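Local atomic coordinates of protein MJ1225 (Methanocaldococcus jannaschii, PDB entry 3KH5), a protein that binds AMP and ADP through its CBS motifs and is probably an archaeal counterpart of the gamma subunit of AMP-activated protein kinase. Residues P119-N122 against D123-L127; V223-E226 against E227-K230; K243-A246 against E247-T251. All coordinates share one frame; numbering follows the deposited sequence.

Contact 1. Residues P119-N122 against D123-L127; sequences PIVN and DENQL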
ATOM      1  N   PRO A 119      -3.797  10.419  -8.600  1.00 34.97           N
ATOM      2  CA  PRO A 119      -4.038  10.631 -10.023  1.00 35.48           C
ATOM      3  C   PRO A 119      -3.840  12.101 -10.389  1.00 36.05           C
ATOM      4  O   PRO A 119      -4.197  12.991  -9.611  1.00 36.09           O
ATOM      5  CB  PRO A 119      -5.511  10.237 -10.190  1.00 35.38           C
ATOM      6  CG  PRO A 119      -5.779   9.299  -9.070  1.00 35.17           C
ATOM      7  CD  PRO A 119      -4.985   9.856  -7.929  1.00 34.99           C
ATOM      8  N   ILE A 120      -3.237  12.347 -11.545  1.00 36.84           N
ATOM      9  CA  ILE A 120      -3.134  13.701 -12.071  1.00 37.64           C
ATOM     10  C   ILE A 120      -4.215  13.831 -13.130  1.00 38.54           C
ATOM     11  O   ILE A 120      -4.294  13.009 -14.048  1.00 38.69           O
ATOM     12  CB  ILE A 120      -1.738  13.992 -12.656  1.00 37.55           C
ATOM     13  CG1 ILE A 120      -0.687  13.959 -11.541  1.00 37.02           C
ATOM     14  CG2 ILE A 120      -1.708  15.357 -13.345  1.00 37.38           C
ATOM     15  CD1 ILE A 120       0.686  13.499 -12.005  1.00 36.87           C
ATOM     16  N   VAL A 121      -5.064  14.843 -12.982  1.00 39.64           N
ATOM     17  CA  VAL A 121      -6.212  15.014 -13.869  1.00 40.86           C
ATOM     18  C   VAL A 121      -6.213  16.371 -14.561  1.00 42.06           C
ATOM     19  O   VAL A 121      -5.582  17.324 -14.094  1.00 41.87           O
ATOM     20  CB  VAL A 121      -7.573  14.824 -13.128  1.00 40.70           C
ATOM     21  CG1 VAL A 121      -7.647  13.459 -12.453  1.00 40.42           C
ATOM     22  CG2 VAL A 121      -7.825  15.948 -12.114  1.00 40.73           C
ATOM     23  N   ASN A 122      -6.927  16.454 -15.681  1.00 43.78           N
ATOM     24  CA  ASN A 122      -7.124  17.740 -16.333  1.00 45.60           C
ATOM     25  C   ASN A 122      -8.353  18.443 -15.772  1.00 46.69           C
ATOM     26  O   ASN A 122      -8.894  18.030 -14.740  1.00 46.80           O
ATOM     27  CB  ASN A 122      -7.171  17.598 -17.865  1.00 45.66           C
ATOM     28  CG  ASN A 122      -8.349  16.775 -18.359  1.00 46.19           C
ATOM     29  OD1 ASN A 122      -9.317  16.532 -17.635  1.00 46.88           O
ATOM     30  ND2 ASN A 122      -8.274  16.345 -19.614  1.00 46.68           N
ATOM     31  N   ASP A 123      -8.791  19.501 -16.446  1.00 48.14           N
ATOM     32  CA  ASP A 123      -9.915  20.294 -15.958  1.00 49.43           C
ATOM     33  C   ASP A 123     -11.257  19.554 -16.025  1.00 49.90           C
ATOM     34  O   ASP A 123     -12.197  19.921 -15.315  1.00 50.00           O
ATOM     35  CB  ASP A 123      -9.974  21.665 -16.649  1.00 49.71           C
ATOM     36  CG  ASP A 123      -9.070  22.704 -15.975  1.00 50.57           C
ATOM     37  OD1 ASP A 123      -8.462  22.397 -14.923  1.00 51.34           O
ATOM     38  OD2 ASP A 123      -8.972  23.836 -16.497  1.00 51.27           O
ATOM     39  N   GLU A 124     -11.334  18.505 -16.850  1.00 50.43           N
ATOM     40  CA  GLU A 124     -12.543  17.674 -16.929  1.00 50.87           C
ATOM     41  C   GLU A 124     -12.485  16.471 -15.981  1.00 50.46           C
ATOM     42  O   GLU A 124     -13.366  15.608 -16.022  1.00 50.52           O
ATOM     43  CB  GLU A 124     -12.792  17.161 -18.360  1.00 51.21           C
ATOM     44  CG  GLU A 124     -11.902  17.741 -19.458  1.00 52.91           C
ATOM     45  CD  GLU A 124     -12.161  19.208 -19.739  1.00 54.75           C
ATOM     46  OE1 GLU A 124     -11.192  19.922 -20.069  1.00 55.36           O
ATOM     47  OE2 GLU A 124     -13.326  19.653 -19.629  1.00 55.35           O
ATOM     48  N   ASN A 125     -11.452  16.414 -15.138  1.00 49.87           N
ATOM     49  CA  ASN A 125     -11.217  15.276 -14.234  1.00 49.16           C
ATOM     50  C   ASN A 125     -10.832  13.985 -14.975  1.00 48.39           C
ATOM     51  O   ASN A 125     -10.928  12.883 -14.427  1.00 48.26           O
ATOM     52  CB  ASN A 125     -12.419  15.052 -13.298  1.00 49.37           C
ATOM     53  CG  ASN A 125     -12.079  14.189 -12.092  1.00 49.94           C
ATOM     54  OD1 ASN A 125     -11.127  14.466 -11.359  1.00 50.49           O
ATOM     55  ND2 ASN A 125     -12.868  13.143 -11.875  1.00 50.39           N
ATOM     56  N   GLN A 126     -10.388  14.141 -16.224  1.00 47.42           N
ATOM     57  CA  GLN A 126      -9.909  13.023 -17.035  1.00 46.49           C
ATOM     58  C   GLN A 126      -8.508  12.645 -16.575  1.00 45.56           C
ATOM     59  O   GLN A 126      -7.698  13.522 -16.267  1.00 45.38           O
ATOM     60  CB  GLN A 126      -9.887  13.399 -18.523  1.00 46.68           C
ATOM     61  CG  GLN A 126     -11.259  13.557 -19.178  1.00 47.35           C
ATOM     62  CD  GLN A 126     -11.169  13.938 -20.652  1.00 48.33           C
ATOM     63  OE1 GLN A 126     -10.664  15.005 -21.001  1.00 48.90           O
ATOM     64  NE2 GLN A 126     -11.665  13.062 -21.524  1.00 48.45           N
ATOM     65  N   LEU A 127      -8.224  11.347 -16.530  1.00 44.46           N
ATOM     66  CA  LEU A 127      -6.918  10.877 -16.084  1.00 43.51           C
ATOM     67  C   LEU A 127      -5.823  11.268 -17.074  1.00 42.92           C
ATOM     68  O   LEU A 127      -5.920  10.978 -18.268  1.00 42.81           O
ATOM     69  CB  LEU A 127      -6.924   9.362 -15.868  1.00 43.48           C
ATOM     70  CG  LEU A 127      -5.639   8.772 -15.275  1.00 43.49           C
ATOM     71  CD1 LEU A 127      -5.469   9.177 -13.816  1.00 43.55           C
ATOM     72  CD2 LEU A 127      -5.639   7.264 -15.409  1.00 43.47           C
TER
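The side-chain oxygen of Asn-122 is gripped by two backbone N-H groups: Glu-124 N lies 2.9 Å from Asn-122 OD1, and Gln-126 N lies 3.0 Å from the same Asn-122 OD1. The two donors approach from opposite faces of the amide, each well out of the carbonyl plane, so the oxygen is clamped across its flat group. The bond to Glu-124 N closes an Asx turn. The first torsion of Asn-122 explains the reach: its CG stands between the backbone N and the carbonyl carbon (chi1 64°), which folds the short amide back over the turn. The nitrogen end of the same group is held as well, since Asn-122 ND2 gives Gln-126 OE1 a nearly straight hydrogen bond of 3.1 Å, and the acceptor lies close to the plane of the donating amide. The two amide planes stand 41° apart. With both ends tied, the Asn-122 amide is probably held against flipping. Gln-126 suits its place because its longer chain also carries NE2 to the carbonyl of Asn-45 in the loop between strands 37-41 and 48-53.

The backbone completes the turn. Asn-125 N bonds to Asn-122 O, and Asn-122 N bonds to Gln-126 O at 3.1 Å. Asn-125 takes up a left-handed backbone conformation, which asparagine tolerates better than most residues. Nearer the sheet, Val-121 sets its methyls against the amide oxygen of Asn-125, CG2 lying 3.7 Å from OD1. Pro-119 CB meets Leu-127 CD1 at 3.8 Å, an apolar touch between the two strands; Pro-119 also touches a bound ADP.

A type I turn with a G1 beta bulge, Asn-125 in the left-handed position, thus joins strands 117-121 and 127-132, the antiparallel hairpin that a CBS motif places beside its nucleotide site.

Contact 2. Residues V223-E226 against E227-K230; sequences VRME and EIMK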
ATOM      1  N   VAL A 223      -4.926 -18.296   8.539  1.00 44.36           N
ATOM      2  CA  VAL A 223      -3.476 -18.475   8.372  1.00 43.75           C
ATOM      3  C   VAL A 223      -2.723 -17.528   9.296  1.00 43.26           C
ATOM      4  O   VAL A 223      -3.128 -16.375   9.464  1.00 43.10           O
ATOM      5  CB  VAL A 223      -3.044 -18.210   6.902  1.00 43.83           C
ATOM      6  CG1 VAL A 223      -1.525 -18.321   6.737  1.00 43.88           C
ATOM      7  CG2 VAL A 223      -3.721 -19.184   5.972  1.00 43.99           C
ATOM      8  N   ARG A 224      -1.639 -18.015   9.899  1.00 42.72           N
ATOM      9  CA  ARG A 224      -0.845 -17.207  10.824  1.00 42.41           C
ATOM     10  C   ARG A 224       0.335 -16.563  10.107  1.00 42.33           C
ATOM     11  O   ARG A 224       0.836 -17.103   9.117  1.00 42.17           O
ATOM     12  CB  ARG A 224      -0.373 -18.050  12.013  1.00 42.27           C
ATOM     13  CG  ARG A 224      -1.523 -18.677  12.787  1.00 42.32           C
ATOM     14  CD  ARG A 224      -1.070 -19.419  14.024  1.00 42.25           C
ATOM     15  NE  ARG A 224      -2.210 -20.028  14.711  1.00 42.83           N
ATOM     16  CZ  ARG A 224      -2.810 -19.528  15.791  1.00 42.91           C
ATOM     17  NH1 ARG A 224      -2.371 -18.407  16.352  1.00 43.00           N
ATOM     18  NH2 ARG A 224      -3.843 -20.162  16.327  1.00 43.21           N
ATOM     19  N   MET A 225       0.766 -15.411  10.618  1.00 42.47           N
ATOM     20  CA  MET A 225       1.829 -14.608   9.999  1.00 42.71           C
ATOM     21  C   MET A 225       3.107 -15.376   9.688  1.00 42.88           C
ATOM     22  O   MET A 225       3.708 -15.173   8.633  1.00 42.87           O
ATOM     23  CB  MET A 225       2.151 -13.378  10.855  1.00 42.73           C
ATOM     24  CG  MET A 225       1.031 -12.348  10.929  1.00 42.87           C
ATOM     25  SD  MET A 225       0.380 -11.845   9.316  1.00 43.21           S
ATOM     26  CE  MET A 225      -0.878 -13.096   9.014  1.00 43.04           C
ATOM     27  N   GLU A 226       3.504 -16.261  10.597  1.00 43.08           N
ATOM     28  CA  GLU A 226       4.701 -17.079  10.413  1.00 43.33           C
ATOM     29  C   GLU A 226       4.697 -17.826   9.078  1.00 43.14           C
ATOM     30  O   GLU A 226       5.757 -18.076   8.504  1.00 43.13           O
ATOM     31  CB  GLU A 226       4.860 -18.071  11.569  1.00 43.53           C
ATOM     32  CG  GLU A 226       3.776 -19.142  11.627  1.00 44.68           C
ATOM     33  CD  GLU A 226       3.818 -19.969  12.896  1.00 46.12           C
ATOM     34  OE1 GLU A 226       2.931 -20.836  13.050  1.00 46.63           O
ATOM     35  OE2 GLU A 226       4.721 -19.762  13.737  1.00 46.74           O
ATOM     36  N   GLU A 227       3.509 -18.174   8.591  1.00 43.02           N
ATOM     37  CA  GLU A 227       3.391 -18.953   7.364  1.00 42.99           C
ATOM     38  C   GLU A 227       3.688 -18.131   6.122  1.00 42.70           C
ATOM     39  O   GLU A 227       4.173 -18.664   5.120  1.00 42.57           O
ATOM     40  CB  GLU A 227       1.993 -19.564   7.247  1.00 43.16           C
ATOM     41  CG  GLU A 227       1.654 -20.558   8.344  1.00 44.39           C
ATOM     42  CD  GLU A 227       2.644 -21.707   8.421  1.00 45.80           C
ATOM     43  OE1 GLU A 227       2.919 -22.180   9.544  1.00 46.54           O
ATOM     44  OE2 GLU A 227       3.152 -22.139   7.359  1.00 46.19           O
ATOM     45  N   ILE A 228       3.396 -16.835   6.189  1.00 42.50           N
ATOM     46  CA  ILE A 228       3.426 -15.991   4.997  1.00 42.36           C
ATOM     47  C   ILE A 228       4.329 -14.761   5.086  1.00 42.25           C
ATOM     48  O   ILE A 228       4.617 -14.133   4.063  1.00 42.32           O
ATOM     49  CB  ILE A 228       1.992 -15.584   4.531  1.00 42.46           C
ATOM     50  CG1 ILE A 228       1.233 -14.841   5.639  1.00 42.42           C
ATOM     51  CG2 ILE A 228       1.212 -16.813   4.042  1.00 42.44           C
ATOM     52  CD1 ILE A 228       0.052 -14.014   5.137  1.00 42.95           C
ATOM     53  N   MET A 229       4.784 -14.427   6.294  1.00 42.02           N
ATOM     54  CA  MET A 229       5.665 -13.278   6.484  1.00 41.87           C
ATOM     55  C   MET A 229       7.018 -13.450   5.801  1.00 41.91           C
ATOM     56  O   MET A 229       7.460 -14.566   5.510  1.00 41.79           O
ATOM     57  CB  MET A 229       5.866 -12.965   7.972  1.00 41.78           C
ATOM     58  CG  MET A 229       6.790 -13.923   8.710  1.00 41.84           C
ATOM     59  SD  MET A 229       6.856 -13.497  10.454  1.00 42.00           S
ATOM     60  CE  MET A 229       8.034 -14.703  11.064  1.00 42.09           C
ATOM     61  N   LYS A 230       7.651 -12.315   5.546  1.00 42.18           N
ATOM     62  CA  LYS A 230       9.009 -12.254   5.063  1.00 42.66           C
ATOM     63  C   LYS A 230       9.911 -12.198   6.291  1.00 42.76           C
ATOM     64  O   LYS A 230       9.858 -11.230   7.049  1.00 42.78           O
ATOM     65  CB  LYS A 230       9.164 -10.993   4.208  1.00 42.82           C
ATOM     66  CG  LYS A 230      10.558 -10.716   3.690  1.00 43.94           C
ATOM     67  CD  LYS A 230      10.945 -11.700   2.608  1.00 45.81           C
ATOM     68  CE  LYS A 230      12.263 -11.307   1.979  1.00 46.77           C
ATOM     69  NZ  LYS A 230      12.961 -12.511   1.469  1.00 47.34           N
TER
HETATM   70  O   HOH W   1       0.834 -21.762  11.285  1.00 40.90           O
HETATM   71  O   HOH W   2       7.306 -16.977   6.590  1.00 47.21           O
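Val-223 and Glu-227 set their side chains at about a right angle, CG1 of Val-223 resting 3.8 Å from CB of Glu-227, while the valine crosses Ile-228 obliquely. In Met-225 the bends at chi2 and chi3 turn CE toward CD1 of Ile-228, 4.1 Å away; a flexible thioether suits this buried corner. By contrast Glu-226 and Glu-227 run side by side, pointing the same way with carboxylates almost perpendicular. Their like charges would probably repel, but one water donates to OE1 of both and bridges them.

The carbonyl of Met-225 takes two backbone donors, Ile-228 N and Met-229 N, the latter at 2.7 Å from Met-225 O. Met-229 then extends past this oxygen, its CB and CG close against it and CE 4.1 Å from CA of Glu-226. An alanine here removes the thioether and its methyl, which would probably leave a gap over CA of Glu-226 and beside the Met-225 carbonyl.

On the inner side of this short helical turn, Met-225 packs on helix 167-177, and Met-225 and Ile-228 meet Ile-194 of strand 189-195 and Phe-199 of helix 196-203.

Contact 3. Residues K243-A246 against E247-T251; sequences KKIA and EIMVT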
ATOM      1  N   LYS A 243      19.796   9.964   2.993  1.00 40.81           N
ATOM      2  CA  LYS A 243      19.990   9.725   1.566  1.00 40.75           C
ATOM      3  C   LYS A 243      20.230   8.250   1.250  1.00 40.46           C
ATOM      4  O   LYS A 243      19.720   7.754   0.247  1.00 40.42           O
ATOM      5  CB  LYS A 243      21.109  10.601   0.980  1.00 40.91           C
ATOM      6  CG  LYS A 243      21.285  10.442  -0.538  1.00 41.78           C
ATOM      7  CD  LYS A 243      22.111  11.569  -1.151  1.00 43.25           C
ATOM      8  CE  LYS A 243      22.711  11.103  -2.494  1.00 44.05           C
ATOM      9  NZ  LYS A 243      23.553  12.165  -3.112  1.00 44.72           N
ATOM     10  N   LYS A 244      20.997   7.556   2.089  1.00 40.22           N
ATOM     11  CA  LYS A 244      21.216   6.120   1.902  1.00 40.08           C
ATOM     12  C   LYS A 244      19.890   5.364   1.992  1.00 39.23           C
ATOM     13  O   LYS A 244      19.566   4.558   1.113  1.00 39.07           O
ATOM     14  CB  LYS A 244      22.233   5.578   2.918  1.00 40.49           C
ATOM     15  CG  LYS A 244      22.175   4.054   3.116  1.00 42.30           C
ATOM     16  CD  LYS A 244      23.151   3.603   4.200  1.00 44.94           C
ATOM     17  CE  LYS A 244      22.773   2.224   4.737  1.00 46.27           C
ATOM     18  NZ  LYS A 244      23.028   1.136   3.749  1.00 47.40           N
ATOM     19  N   ILE A 245      19.128   5.645   3.050  1.00 38.26           N
ATOM     20  CA  ILE A 245      17.824   5.015   3.256  1.00 37.19           C
ATOM     21  C   ILE A 245      16.853   5.312   2.105  1.00 36.54           C
ATOM     22  O   ILE A 245      16.273   4.378   1.534  1.00 36.30           O
ATOM     23  CB  ILE A 245      17.225   5.361   4.650  1.00 37.26           C
ATOM     24  CG1 ILE A 245      18.103   4.786   5.774  1.00 37.07           C
ATOM     25  CG2 ILE A 245      15.781   4.872   4.778  1.00 37.02           C
ATOM     26  CD1 ILE A 245      18.499   3.309   5.614  1.00 37.33           C
ATOM     27  N   ALA A 246      16.705   6.591   1.750  1.00 35.72           N
ATOM     28  CA  ALA A 246      15.875   7.002   0.606  1.00 35.11           C
ATOM     29  C   ALA A 246      16.251   6.267  -0.681  1.00 34.69           C
ATOM     30  O   ALA A 246      15.374   5.843  -1.439  1.00 34.64           O
ATOM     31  CB  ALA A 246      15.952   8.510   0.399  1.00 35.18           C
ATOM     32  N   GLU A 247      17.552   6.112  -0.917  1.00 34.15           N
ATOM     33  CA  GLU A 247      18.038   5.415  -2.105  1.00 33.76           C
ATOM     34  C   GLU A 247      17.673   3.928  -2.101  1.00 33.12           C
ATOM     35  O   GLU A 247      17.273   3.381  -3.131  1.00 32.91           O
ATOM     36  CB  GLU A 247      19.548   5.593  -2.246  1.00 33.97           C
ATOM     37  CG  GLU A 247      20.148   4.955  -3.495  1.00 35.28           C
ATOM     38  CD  GLU A 247      21.636   5.217  -3.620  1.00 37.03           C
ATOM     39  OE1 GLU A 247      22.092   5.514  -4.744  1.00 37.95           O
ATOM     40  OE2 GLU A 247      22.352   5.141  -2.597  1.00 37.69           O
ATOM     41  N   ILE A 248      17.820   3.283  -0.942  1.00 32.75           N
ATOM     42  CA  ILE A 248      17.415   1.886  -0.782  1.00 32.62           C
ATOM     43  C   ILE A 248      15.935   1.678  -1.133  1.00 32.54           C
ATOM     44  O   ILE A 248      15.602   0.743  -1.859  1.00 32.45           O
ATOM     45  CB  ILE A 248      17.747   1.352   0.637  1.00 32.67           C
ATOM     46  CG1 ILE A 248      19.255   1.080   0.747  1.00 32.98           C
ATOM     47  CG2 ILE A 248      16.979   0.056   0.937  1.00 32.69           C
ATOM     48  CD1 ILE A 248      19.790   1.210   2.166  1.00 33.49           C
ATOM     49  N   MET A 249      15.063   2.559  -0.640  1.00 32.53           N
ATOM     50  CA  MET A 249      13.617   2.465  -0.904  1.00 32.71           C
ATOM     51  C   MET A 249      13.303   2.537  -2.394  1.00 32.75           C
ATOM     52  O   MET A 249      12.605   1.685  -2.949  1.00 32.72           O
ATOM     53  CB  MET A 249      12.866   3.595  -0.185  1.00 32.89           C
ATOM     54  CG  MET A 249      12.915   3.539   1.332  1.00 33.30           C
ATOM     55  SD  MET A 249      12.261   5.045   2.080  1.00 35.29           S
ATOM     56  CE  MET A 249      12.207   4.569   3.806  1.00 34.47           C
ATOM     57  N   VAL A 250      13.854   3.563  -3.024  1.00 32.98           N
ATOM     58  CA  VAL A 250      13.550   3.929  -4.389  1.00 33.34           C
ATOM     59  C   VAL A 250      14.137   2.950  -5.428  1.00 33.16           C
ATOM     60  O   VAL A 250      13.544   2.741  -6.493  1.00 33.33           O
ATOM     61  CB  VAL A 250      13.991   5.408  -4.588  1.00 33.54           C
ATOM     62  CG1 VAL A 250      14.681   5.670  -5.995  1.00 33.81           C
ATOM     63  CG2 VAL A 250      12.830   6.377  -4.344  1.00 33.83           C
ATOM     64  N   THR A 251      15.272   2.331  -5.112  1.00 32.97           N
ATOM     65  CA  THR A 251      15.884   1.350  -6.018  1.00 32.92           C
ATOM     66  C   THR A 251      15.351  -0.064  -5.793  1.00 32.95           C
ATOM     67  O   THR A 251      15.683  -0.984  -6.546  1.00 32.93           O
ATOM     68  CB  THR A 251      17.418   1.319  -5.893  1.00 32.87           C
ATOM     69  OG1 THR A 251      17.785   0.958  -4.555  1.00 32.71           O
ATOM     70  CG2 THR A 251      18.017   2.677  -6.251  1.00 32.99           C
TER
HETATM   71  O   HOH W   3      21.750   3.229  -0.385  1.00 39.43           O
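Ile-245 and Met-249 are one helical turn apart: the branch methyl CG2 of Ile-245 lies 3.7 Å from the terminal methyl CE of Met-249, the two side chains crossing at an angle. The methionine is extended beyond CG, with CG anti to the carbonyl carbon (chi1 -65°); this directs the methyl back along the helix to Ile-245. Next to them, Lys-244 and Ile-248 lie alongside each other and point the same way. Here NZ of Lys-244 curls over, bent at its last torsion, to 3.6 Å from CD1 of Ile-248, and the aliphatic stem of the lysine covers the same methyl.

Backbone bonds between residues four apart fix these spacings, as in Ile-248 N to Lys-244 O at 3.0 Å. That carbonyl also accepts from a water which donates to Glu-247 OE2, tying an outer carboxylate to the helix wall. Further along, Glu-247 O receives both Thr-251 N and Thr-251 OG1, the hydroxyl at 2.9 Å, and the two donors come from opposite faces of the carbonyl.

Around this, Ile-245 and Met-249 rest on Leu-257 of strand 256-260, while Ala-246, small enough for close approach, touches Ile-137 of helix 133-140 and Val-275 of helix 272-275. The result is an amphipathic helix with charged residues outward, of the kind that packs on the sheet of a CBS motif.

Contact 1 is a polar turn at the edge of the protein, whereas contact 3 turns an apolar face to the interior and a charged one to solvent; contact 2 shares both characters on a much shorter helix. Contacts 1 and 2 lie on opposite sides of the chain's centre, their centres about 40 Å apart. Contacts 2 and 3 belong to successive helices, and the nearest atoms of the two contacts are about 12 Å apart. Side-chain amides add to the backbone bonds of the hairpin turn, whereas in the helices backbone bonds do most of the work; a water links two glutamates in contact 2, and in contact 3 one glutamate to a backbone carbonyl. Each contact contains or lies near residues around a bound nucleotide.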